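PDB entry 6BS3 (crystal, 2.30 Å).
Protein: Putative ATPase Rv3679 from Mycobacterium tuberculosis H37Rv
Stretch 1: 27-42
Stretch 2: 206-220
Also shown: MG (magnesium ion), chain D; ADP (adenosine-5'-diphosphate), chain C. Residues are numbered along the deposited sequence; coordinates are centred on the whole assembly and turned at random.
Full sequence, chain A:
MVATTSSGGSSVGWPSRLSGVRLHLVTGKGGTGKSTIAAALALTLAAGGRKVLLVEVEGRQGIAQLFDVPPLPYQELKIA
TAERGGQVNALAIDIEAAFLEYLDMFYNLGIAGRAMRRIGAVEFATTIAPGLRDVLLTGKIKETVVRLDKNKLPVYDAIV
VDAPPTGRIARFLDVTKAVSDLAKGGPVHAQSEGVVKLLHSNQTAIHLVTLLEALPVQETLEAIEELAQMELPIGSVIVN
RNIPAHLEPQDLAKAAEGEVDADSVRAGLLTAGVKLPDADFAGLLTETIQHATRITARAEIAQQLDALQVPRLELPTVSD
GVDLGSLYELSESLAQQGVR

Stretch 1, residues 27-42: TGKGGTGKSTIAAALA
Stretch 2 (206-220) IHLVTLLEALPVQET

Contact between the nucleotide-binding loop of the putative ATPase Rv3679 (27-42) and a strand-loop-helix segment (206-220), burying 710 Å² summed over both sides. Thr27 lies in a strand parallel to the strand that begins before Ile206 and holds residues His207 to Val209, with Thr27 in register with Leu208 (CA to CA 4.9 Å). Two nearly straight bonds fix this register: Thr27 N to His207 O, 2.8 Å, and Val209 N to Thr27 O, 2.8 Å. Thr27 (chi1 t) and Leu208 (chi1 m) share a sheet face, Thr27 CG2 lying 3.8 Å from Leu208 CG and 3.8 Å from Ile206 CG2. At Gly28 (phi/psi 145/163) the chains draw close, Gly28 CA to Val209 O 3.2 Å; a CB would clash with that oxygen.

Beyond Gly28, a type II turn from Lys29 to Thr32, with Gly31 at 78/7, leads to Gly33 (121/21), at the N-cap position of helix 34-42. Thr32 takes chi1 p, which lets OG1 bond back to Lys29 O at 2.7 Å while CG2 packs on Pro216 CB (3.7 Å) and Leu211 CG (3.8 Å). Val209, chi1 t, faces the loop and helix: its CG1 meets Thr32 O at 3.4 Å and Ile37 CD1 at 3.6 Å, the latter reached by an extended mt isoleucine. Helix 34-42 runs at 132° to the strand of stretch 2, their axes 9.4 Å apart at closest; one turn beyond Ile37, Leu41 (chi1 t, chi2 p) sets CD2 4.0 Å from His207 CD2, oblique to the ring.

A short link through Leu212, where Glu213 N bonds back to Leu211 O at 2.8 Å, leads to the helix; Glu213 occupies the N-cap position of helix 214-220. Lys29 (t, t, t, p) extends along the start of this helix, CD 3.8 Å from Pro216 N and CE 3.8 Å from Leu215 CB; the final p twist accompanies a long salt bridge from Lys29 NZ to Glu219 OE2, 3.6 Å. The CA-to-CB bond of Glu219 (chi1 m, chi2 t, chi3 5°) points toward stretch 1. Water 1 joins the backbones, accepting from Lys29 N (2.8 Å) and donating to Val209 O (2.9 Å) and Pro216 O (2.9 Å).

Lys34 (m, t, m, m) curls back so that NZ bonds Gly28 O at 3.0 Å and ADP O3B at 2.8 Å, tying the loop to the phosphate. Backbone bonds from Gly31 N to ADP O2B (2.9 Å) and Lys34 N to ADP O3B (2.9 Å) wrap the loop around the same group. Ser35, chi1 m, turns OG to magnesium (2.3 Å), and Thr36, chi1 m, turns OG1 to ADP O2A (2.7 Å); both lie clear of stretch 2.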

ATOM      1  N   THR A  27      -6.453 -11.386  -3.008  1.00 41.55           N
ATOM      2  CA  THR A  27      -6.553 -10.103  -2.330  1.00 41.10           C
ATOM      3  C   THR A  27      -5.459 -10.008  -1.238  1.00 45.35           C
ATOM      4  O   THR A  27      -4.590 -10.883  -1.146  1.00 46.08           O
ATOM      5  CB  THR A  27      -7.991  -9.801  -1.870  1.00 42.43           C
ATOM      6  OG1 THR A  27      -8.052  -8.429  -1.472  1.00 39.62           O
ATOM      7  CG2 THR A  27      -8.458 -10.690  -0.733  1.00 34.42           C
ATOM      8  N   GLY A  28      -5.480  -8.915  -0.493  1.00 40.72           N
ATOM      9  CA  GLY A  28      -4.515  -8.605   0.551  1.00 40.48           C
ATOM     10  C   GLY A  28      -4.245  -7.110   0.598  1.00 44.77           C
ATOM     11  O   GLY A  28      -4.568  -6.391  -0.348  1.00 43.71           O
ATOM     12  N   LYS A  29      -3.671  -6.616   1.698  1.00 42.62           N
ATOM     13  CA  LYS A  29      -3.361  -5.194   1.834  1.00 41.80           C
ATOM     14  C   LYS A  29      -2.303  -4.785   0.769  1.00 45.74           C
ATOM     15  O   LYS A  29      -1.552  -5.638   0.311  1.00 44.83           O
ATOM     16  CB  LYS A  29      -2.874  -4.928   3.264  1.00 42.32           C
ATOM     17  CG  LYS A  29      -2.599  -3.466   3.576  1.00 40.05           C
ATOM     18  CD  LYS A  29      -2.552  -3.173   5.085  1.00 45.72           C
ATOM     19  CE  LYS A  29      -1.865  -1.856   5.358  1.00 48.67           C
ATOM     20  NZ  LYS A  29      -2.596  -0.723   4.769  1.00 57.96           N
ATOM     21  N   GLY A  30      -2.268  -3.509   0.377  1.00 42.61           N
ATOM     22  CA  GLY A  30      -1.263  -3.020  -0.564  1.00 41.79           C
ATOM     23  C   GLY A  30       0.140  -3.318  -0.052  1.00 46.28           C
ATOM     24  O   GLY A  30       0.397  -3.218   1.157  1.00 45.43           O
ATOM     25  N   GLY A  31       1.023  -3.742  -0.961  1.00 42.83           N
ATOM     26  CA  GLY A  31       2.415  -4.080  -0.660  1.00 41.94           C
ATOM     27  C   GLY A  31       2.650  -5.430  -0.001  1.00 45.83           C
ATOM     28  O   GLY A  31       3.779  -5.714   0.387  1.00 46.31           O
ATOM     29  N   THR A  32       1.613  -6.284   0.144  1.00 41.37           N
ATOM     30  CA  THR A  32       1.803  -7.607   0.772  1.00 40.51           C
ATOM     31  C   THR A  32       2.261  -8.688  -0.215  1.00 45.30           C
ATOM     32  O   THR A  32       2.834  -9.688   0.205  1.00 46.30           O
ATOM     33  CB  THR A  32       0.582  -8.047   1.571  1.00 39.65           C
ATOM     34  OG1 THR A  32      -0.558  -8.084   0.711  1.00 42.97           O
ATOM     35  CG2 THR A  32       0.317  -7.145   2.791  1.00 36.44           C
ATOM     36  N   GLY A  33       2.028  -8.481  -1.509  1.00 42.27           N
ATOM     37  CA  GLY A  33       2.463  -9.426  -2.533  1.00 41.01           C
ATOM     38  C   GLY A  33       1.399 -10.039  -3.413  1.00 44.26           C
ATOM     39  O   GLY A  33       1.663 -11.079  -4.013  1.00 46.44           O
ATOM     40  N   LYS A  34       0.208  -9.411  -3.531  1.00 38.84           N
ATOM     41  CA  LYS A  34      -0.899  -9.904  -4.375  1.00 38.14           C
ATOM     42  C   LYS A  34      -0.466 -10.201  -5.812  1.00 42.43           C
ATOM     43  O   LYS A  34      -0.741 -11.295  -6.307  1.00 42.63           O
ATOM     44  CB  LYS A  34      -2.055  -8.889  -4.444  1.00 39.62           C
ATOM     45  CG  LYS A  34      -2.878  -8.711  -3.180  1.00 38.13           C
ATOM     46  CD  LYS A  34      -4.002  -7.676  -3.417  1.00 35.27           C
ATOM     47  CE  LYS A  34      -3.492  -6.271  -3.682  1.00 38.76           C
ATOM     48  NZ  LYS A  34      -2.622  -5.770  -2.580  1.00 40.13           N
ATOM     49  N   SER A  35       0.180  -9.220  -6.485  1.00 38.17           N
ATOM     50  CA  SER A  35       0.636  -9.352  -7.870  1.00 38.11           C
ATOM     51  C   SER A  35       1.639 -10.465  -8.062  1.00 41.98           C
ATOM     52  O   SER A  35       1.479 -11.257  -8.980  1.00 41.79           O
ATOM     53  CB  SER A  35       1.195  -8.031  -8.404  1.00 39.90           C
ATOM     54  OG  SER A  35       0.208  -7.012  -8.418  1.00 42.19           O
ATOM     55  N   THR A  36       2.677 -10.507  -7.219  1.00 40.14           N
ATOM     56  CA  THR A  36       3.728 -11.537  -7.222  1.00 40.24           C
ATOM     57  C   THR A  36       3.140 -12.947  -7.017  1.00 43.20           C
ATOM     58  O   THR A  36       3.481 -13.864  -7.763  1.00 43.58           O
ATOM     59  CB  THR A  36       4.763 -11.239  -6.111  1.00 42.51           C
ATOM     60  OG1 THR A  36       5.233  -9.909  -6.252  1.00 42.18           O
ATOM     61  CG2 THR A  36       5.943 -12.178  -6.144  1.00 39.39           C
ATOM     62  N   ILE A  37       2.308 -13.110  -5.972  1.00 39.08           N
ATOM     63  CA  ILE A  37       1.690 -14.376  -5.568  1.00 38.82           C
ATOM     64  C   ILE A  37       0.601 -14.837  -6.565  1.00 42.04           C
ATOM     65  O   ILE A  37       0.467 -16.034  -6.780  1.00 41.12           O
ATOM     66  CB  ILE A  37       1.192 -14.288  -4.101  1.00 41.53           C
ATOM     67  CG1 ILE A  37       2.393 -14.006  -3.161  1.00 41.89           C
ATOM     68  CG2 ILE A  37       0.394 -15.540  -3.670  1.00 42.14           C
ATOM     69  CD1 ILE A  37       2.069 -13.886  -1.725  1.00 45.39           C
ATOM     70  N   ALA A  38      -0.138 -13.894  -7.198  1.00 38.56           N
ATOM     71  CA  ALA A  38      -1.162 -14.241  -8.186  1.00 37.14           C
ATOM     72  C   ALA A  38      -0.436 -14.825  -9.418  1.00 41.63           C
ATOM     73  O   ALA A  38      -0.843 -15.877  -9.914  1.00 41.92           O
ATOM     74  CB  ALA A  38      -2.003 -13.021  -8.541  1.00 36.97           C
ATOM     75  N   ALA A  39       0.696 -14.215  -9.829  1.00 37.76           N
ATOM     76  CA  ALA A  39       1.524 -14.741 -10.928  1.00 37.93           C
ATOM     77  C   ALA A  39       2.152 -16.118 -10.561  1.00 42.06           C
ATOM     78  O   ALA A  39       2.149 -17.026 -11.393  1.00 43.09           O
ATOM     79  CB  ALA A  39       2.618 -13.755 -11.283  1.00 38.23           C
ATOM     80  N   ALA A  40       2.657 -16.276  -9.323  1.00 37.40           N
ATOM     81  CA  ALA A  40       3.235 -17.554  -8.863  1.00 36.92           C
ATOM     82  C   ALA A  40       2.147 -18.647  -8.771  1.00 40.85           C
ATOM     83  O   ALA A  40       2.419 -19.793  -9.099  1.00 39.77           O
ATOM     84  CB  ALA A  40       3.934 -17.374  -7.517  1.00 37.05           C
ATOM     85  N   LEU A  41       0.907 -18.272  -8.348  1.00 38.06           N
ATOM     86  CA  LEU A  41      -0.236 -19.167  -8.275  1.00 37.40           C
ATOM     87  C   LEU A  41      -0.629 -19.631  -9.688  1.00 40.11           C
ATOM     88  O   LEU A  41      -0.856 -20.824  -9.897  1.00 40.94           O
ATOM     89  CB  LEU A  41      -1.433 -18.516  -7.521  1.00 37.00           C
ATOM     90  CG  LEU A  41      -2.749 -19.357  -7.469  1.00 40.85           C
ATOM     91  CD1 LEU A  41      -2.506 -20.745  -6.884  1.00 40.07           C
ATOM     92  CD2 LEU A  41      -3.871 -18.612  -6.748  1.00 40.53           C
ATOM     93  N   ALA A  42      -0.678 -18.695 -10.647  1.00 37.14           N
ATOM     94  CA  ALA A  42      -1.002 -18.953 -12.063  1.00 37.26           C
ATOM     95  C   ALA A  42      -0.023 -19.958 -12.649  1.00 42.18           C
ATOM     96  O   ALA A  42      -0.460 -20.894 -13.314  1.00 42.66           O
ATOM     97  CB  ALA A  42      -0.985 -17.648 -12.870  1.00 37.40           C
ATOM     98  N   ILE A 206     -11.492 -17.034  -2.679  1.00 41.13           N
ATOM     99  CA  ILE A 206     -10.786 -15.778  -2.407  1.00 39.94           C
ATOM    100  C   ILE A 206      -9.619 -16.098  -1.459  1.00 42.64           C
ATOM    101  O   ILE A 206      -9.846 -16.571  -0.346  1.00 41.81           O
ATOM    102  CB  ILE A 206     -11.727 -14.685  -1.828  1.00 42.43           C
ATOM    103  CG1 ILE A 206     -12.877 -14.363  -2.809  1.00 42.88           C
ATOM    104  CG2 ILE A 206     -10.950 -13.406  -1.451  1.00 42.01           C
ATOM    105  CD1 ILE A 206     -14.218 -14.150  -2.208  1.00 41.69           C
ATOM    106  N   HIS A 207      -8.384 -15.856  -1.928  1.00 37.32           N
ATOM    107  CA  HIS A 207      -7.145 -16.042  -1.182  1.00 37.34           C
ATOM    108  C   HIS A 207      -6.698 -14.672  -0.674  1.00 41.27           C
ATOM    109  O   HIS A 207      -6.852 -13.664  -1.364  1.00 38.74           O
ATOM    110  CB  HIS A 207      -6.044 -16.713  -2.042  1.00 37.70           C
ATOM    111  CG  HIS A 207      -6.512 -17.945  -2.746  1.00 41.03           C
ATOM    112  ND1 HIS A 207      -6.854 -19.093  -2.043  1.00 42.84           N
ATOM    113  CD2 HIS A 207      -6.749 -18.148  -4.062  1.00 42.87           C
ATOM    114  CE1 HIS A 207      -7.277 -19.953  -2.955  1.00 42.80           C
ATOM    115  NE2 HIS A 207      -7.213 -19.434  -4.186  1.00 43.03           N
ATOM    116  N   LEU A 208      -6.197 -14.639   0.552  1.00 39.40           N
ATOM    117  CA  LEU A 208      -5.814 -13.397   1.208  1.00 39.04           C
ATOM    118  C   LEU A 208      -4.356 -13.420   1.579  1.00 42.90           C
ATOM    119  O   LEU A 208      -3.927 -14.174   2.448  1.00 42.46           O
ATOM    120  CB  LEU A 208      -6.702 -13.126   2.440  1.00 38.80           C
ATOM    121  CG  LEU A 208      -8.201 -13.061   2.165  1.00 42.98           C
ATOM    122  CD1 LEU A 208      -8.879 -14.404   2.444  1.00 42.82           C
ATOM    123  CD2 LEU A 208      -8.840 -11.927   2.920  1.00 45.52           C
ATOM    124  N   VAL A 209      -3.593 -12.605   0.877  1.00 40.23           N
ATOM    125  CA  VAL A 209      -2.170 -12.434   1.121  1.00 40.08           C
ATOM    126  C   VAL A 209      -2.005 -11.502   2.325  1.00 42.91           C
ATOM    127  O   VAL A 209      -2.675 -10.484   2.424  1.00 40.52           O
ATOM    128  CB  VAL A 209      -1.436 -11.895  -0.139  1.00 42.42           C
ATOM    129  CG1 VAL A 209       0.047 -11.641   0.143  1.00 42.10           C
ATOM    130  CG2 VAL A 209      -1.597 -12.864  -1.302  1.00 41.44           C
ATOM    131  N   THR A 210      -1.106 -11.871   3.231  1.00 42.31           N
ATOM    132  CA  THR A 210      -0.765 -11.080   4.405  1.00 42.51           C
ATOM    133  C   THR A 210       0.731 -11.146   4.687  1.00 46.82           C
ATOM    134  O   THR A 210       1.412 -12.069   4.236  1.00 45.78           O
ATOM    135  CB  THR A 210      -1.640 -11.493   5.632  1.00 47.89           C
ATOM    136  OG1 THR A 210      -1.502 -10.493   6.640  1.00 50.47           O
ATOM    137  CG2 THR A 210      -1.272 -12.874   6.212  1.00 42.73           C
ATOM    138  N   LEU A 211       1.227 -10.159   5.450  1.00 45.04           N
ATOM    139  CA  LEU A 211       2.583 -10.120   5.996  1.00 44.27           C
ATOM    140  C   LEU A 211       2.407 -10.284   7.507  1.00 47.35           C
ATOM    141  O   LEU A 211       1.314 -10.011   8.034  1.00 45.42           O
ATOM    142  CB  LEU A 211       3.316  -8.802   5.667  1.00 43.82           C
ATOM    143  CG  LEU A 211       3.591  -8.502   4.171  1.00 47.23           C
ATOM    144  CD1 LEU A 211       4.075  -7.088   3.988  1.00 46.62           C
ATOM    145  CD2 LEU A 211       4.590  -9.481   3.551  1.00 45.74           C
ATOM    146  N   LEU A 212       3.446 -10.771   8.206  1.00 45.17           N
ATOM    147  CA  LEU A 212       3.361 -10.913   9.667  1.00 44.90           C
ATOM    148  C   LEU A 212       3.633  -9.552  10.311  1.00 50.73           C
ATOM    149  O   LEU A 212       4.622  -9.348  11.017  1.00 51.65           O
ATOM    150  CB  LEU A 212       4.246 -12.059  10.230  1.00 44.24           C
ATOM    151  CG  LEU A 212       3.795 -13.494   9.874  1.00 48.89           C
ATOM    152  CD1 LEU A 212       4.560 -14.540  10.682  1.00 47.46           C
ATOM    153  CD2 LEU A 212       2.269 -13.691  10.062  1.00 51.71           C
ATOM    154  N   GLU A 213       2.736  -8.608  10.009  1.00 48.24           N
ATOM    155  CA  GLU A 213       2.707  -7.208  10.454  1.00 47.97           C
ATOM    156  C   GLU A 213       1.279  -6.907  10.857  1.00 50.77           C
ATOM    157  O   GLU A 213       0.359  -7.487  10.296  1.00 50.37           O
ATOM    158  CB  GLU A 213       3.169  -6.276   9.323  1.00 49.22           C
ATOM    159  CG  GLU A 213       4.642  -6.446   8.989  1.00 57.05           C
ATOM    160  CD  GLU A 213       5.142  -5.782   7.723  1.00 70.67           C
ATOM    161  OE1 GLU A 213       4.468  -4.861   7.206  1.00 62.30           O
ATOM    162  OE2 GLU A 213       6.228  -6.190   7.250  1.00 69.52           O
ATOM    163  N   ALA A 214       1.100  -6.043  11.841  1.00 48.61           N
ATOM    164  CA  ALA A 214      -0.186  -5.700  12.474  1.00 48.76           C
ATOM    165  C   ALA A 214      -1.323  -5.330  11.513  1.00 53.11           C
ATOM    166  O   ALA A 214      -2.382  -5.953  11.576  1.00 52.13           O
ATOM    167  CB  ALA A 214       0.014  -4.590  13.501  1.00 48.78           C
ATOM    168  N   LEU A 215      -1.107  -4.327  10.641  1.00 50.53           N
ATOM    169  CA  LEU A 215      -2.113  -3.835   9.700  1.00 49.55           C
ATOM    170  C   LEU A 215      -2.491  -4.869   8.620  1.00 53.68           C
ATOM    171  O   LEU A 215      -3.694  -5.088   8.464  1.00 53.49           O
ATOM    172  CB  LEU A 215      -1.722  -2.478   9.092  1.00 49.07           C
ATOM    173  CG  LEU A 215      -1.612  -1.286  10.056  1.00 53.55           C
ATOM    174  CD1 LEU A 215      -1.189  -0.041   9.302  1.00 53.36           C
ATOM    175  CD2 LEU A 215      -2.931  -1.014  10.790  1.00 54.86           C
ATOM    176  N   PRO A 216      -1.541  -5.558   7.912  1.00 50.47           N
ATOM    177  CA  PRO A 216      -1.957  -6.577   6.927  1.00 49.43           C
ATOM    178  C   PRO A 216      -2.783  -7.715   7.540  1.00 52.38           C
ATOM    179  O   PRO A 216      -3.737  -8.175   6.918  1.00 52.53           O
ATOM    180  CB  PRO A 216      -0.628  -7.072   6.352  1.00 50.76           C
ATOM    181  CG  PRO A 216       0.324  -5.959   6.576  1.00 54.65           C
ATOM    182  CD  PRO A 216      -0.068  -5.408   7.905  1.00 51.11           C
ATOM    183  N   VAL A 217      -2.459  -8.122   8.778  1.00 48.23           N
ATOM    184  CA  VAL A 217      -3.181  -9.163   9.516  1.00 46.94           C
ATOM    185  C   VAL A 217      -4.596  -8.674   9.930  1.00 49.61           C
ATOM    186  O   VAL A 217      -5.578  -9.396   9.724  1.00 48.83           O
ATOM    187  CB  VAL A 217      -2.339  -9.724  10.684  1.00 49.48           C
ATOM    188  CG1 VAL A 217      -3.210 -10.429  11.719  1.00 49.14           C
ATOM    189  CG2 VAL A 217      -1.276 -10.678  10.154  1.00 48.94           C
ATOM    190  N   GLN A 218      -4.700  -7.442  10.436  1.00 45.85           N
ATOM    191  CA  GLN A 218      -5.973  -6.833  10.828  1.00 46.00           C
ATOM    192  C   GLN A 218      -6.947  -6.754   9.642  1.00 50.43           C
ATOM    193  O   GLN A 218      -8.130  -7.057   9.796  1.00 50.83           O
ATOM    194  CB  GLN A 218      -5.720  -5.431  11.388  1.00 47.59           C
ATOM    195  CG  GLN A 218      -6.932  -4.768  12.064  1.00 66.29           C
ATOM    196  CD  GLN A 218      -6.607  -3.389  12.596  1.00 83.66           C
ATOM    197  OE1 GLN A 218      -5.584  -3.163  13.264  1.00 79.85           O
ATOM    198  NE2 GLN A 218      -7.476  -2.435  12.314  1.00 75.82           N
ATOM    199  N   GLU A 219      -6.445  -6.332   8.470  1.00 47.05           N
ATOM    200  CA  GLU A 219      -7.225  -6.183   7.246  1.00 46.32           C
ATOM    201  C   GLU A 219      -7.679  -7.516   6.703  1.00 50.21           C
ATOM    202  O   GLU A 219      -8.792  -7.598   6.194  1.00 49.94           O
ATOM    203  CB  GLU A 219      -6.451  -5.394   6.199  1.00 47.41           C
ATOM    204  CG  GLU A 219      -6.289  -3.928   6.554  1.00 49.50           C
ATOM    205  CD  GLU A 219      -6.121  -3.004   5.365  1.00 62.68           C
ATOM    206  OE1 GLU A 219      -6.225  -3.474   4.208  1.00 63.02           O
ATOM    207  OE2 GLU A 219      -5.879  -1.800   5.592  1.00 63.39           O
ATOM    208  N   THR A 220      -6.823  -8.553   6.819  1.00 47.55           N
ATOM    209  CA  THR A 220      -7.102  -9.936   6.430  1.00 48.01           C
ATOM    210  C   THR A 220      -8.298 -10.446   7.261  1.00 52.76           C
ATOM    211  O   THR A 220      -9.244 -10.991   6.688  1.00 53.20           O
ATOM    212  CB  THR A 220      -5.839 -10.822   6.599  1.00 50.84           C
ATOM    213  OG1 THR A 220      -4.833 -10.358   5.713  1.00 49.61           O
ATOM    214  CG2 THR A 220      -6.097 -12.294   6.292  1.00 47.71           C
TER
HETATM  215 MG    MG D 402      -0.048  -5.077  -7.231  1.00 36.74          MG
HETATM  216  PB  ADP C 401       0.870  -5.959  -3.956  1.00 42.91           P
HETATM  217  O1B ADP C 401       0.394  -6.278  -5.390  1.00 43.66           O
HETATM  218  O2B ADP C 401       0.980  -4.426  -3.784  1.00 49.22           O
HETATM  219  O3B ADP C 401       0.032  -6.587  -2.875  1.00 41.74           O
HETATM  220  PA  ADP C 401       3.576  -6.818  -4.828  1.00 43.89           P
HETATM  221  O1A ADP C 401       3.741  -5.677  -5.847  1.00 45.13           O
HETATM  222  O2A ADP C 401       3.379  -8.125  -5.496  1.00 43.04           O
HETATM  223  O3A ADP C 401       2.366  -6.489  -3.847  1.00 42.93           O
HETATM  224  O5' ADP C 401       4.727  -6.806  -3.737  1.00 45.43           O
HETATM  225  C5' ADP C 401       5.207  -5.660  -2.996  1.00 44.12           C
HETATM  226  C4' ADP C 401       6.717  -5.664  -3.068  1.00 45.72           C
HETATM  227  O4' ADP C 401       7.225  -6.819  -2.368  1.00 46.42           O
HETATM  228  C3' ADP C 401       7.329  -5.723  -4.469  1.00 49.81           C
HETATM  229  O3' ADP C 401       8.502  -4.924  -4.514  1.00 53.27           O
HETATM  230  C2' ADP C 401       7.637  -7.216  -4.650  1.00 47.49           C
HETATM  231  O2' ADP C 401       8.663  -7.486  -5.600  1.00 47.19           O
HETATM  232  C1' ADP C 401       8.026  -7.611  -3.228  1.00 45.50           C
HETATM  233  N9  ADP C 401       7.813  -9.018  -2.889  1.00 47.04           N
HETATM  234  C8  ADP C 401       6.640  -9.727  -2.972  1.00 48.39           C
HETATM  235  N7  ADP C 401       6.727 -10.957  -2.526  1.00 48.19           N
HETATM  236  C5  ADP C 401       8.051 -11.070  -2.127  1.00 47.04           C
HETATM  237  C6  ADP C 401       8.781 -12.124  -1.532  1.00 44.98           C
HETATM  238  N6  ADP C 401       8.271 -13.329  -1.269  1.00 43.84           N
HETATM  239  N1  ADP C 401      10.076 -11.891  -1.210  1.00 46.36           N
HETATM  240  C2  ADP C 401      10.603 -10.691  -1.481  1.00 46.22           C
HETATM  241  N3  ADP C 401      10.021  -9.634  -2.057  1.00 49.12           N
HETATM  242  C4  ADP C 401       8.732  -9.884  -2.347  1.00 47.61           C
HETATM  243  O   HOH W   1      -3.257  -8.196   4.024  1.00 40.68           O
HETATM  244  O   HOH W   2      -0.504  -4.038  -9.012  1.00 52.95           O
HETATM  245  O   HOH W   3      -1.924  -5.668  -7.201  1.00 44.85           O
HETATM  246  O   HOH W   4      -0.510  -3.367  -5.639  1.00 61.85           O
HETATM  247  O   HOH W   5       1.983  -4.873  -7.700  1.00 44.02           O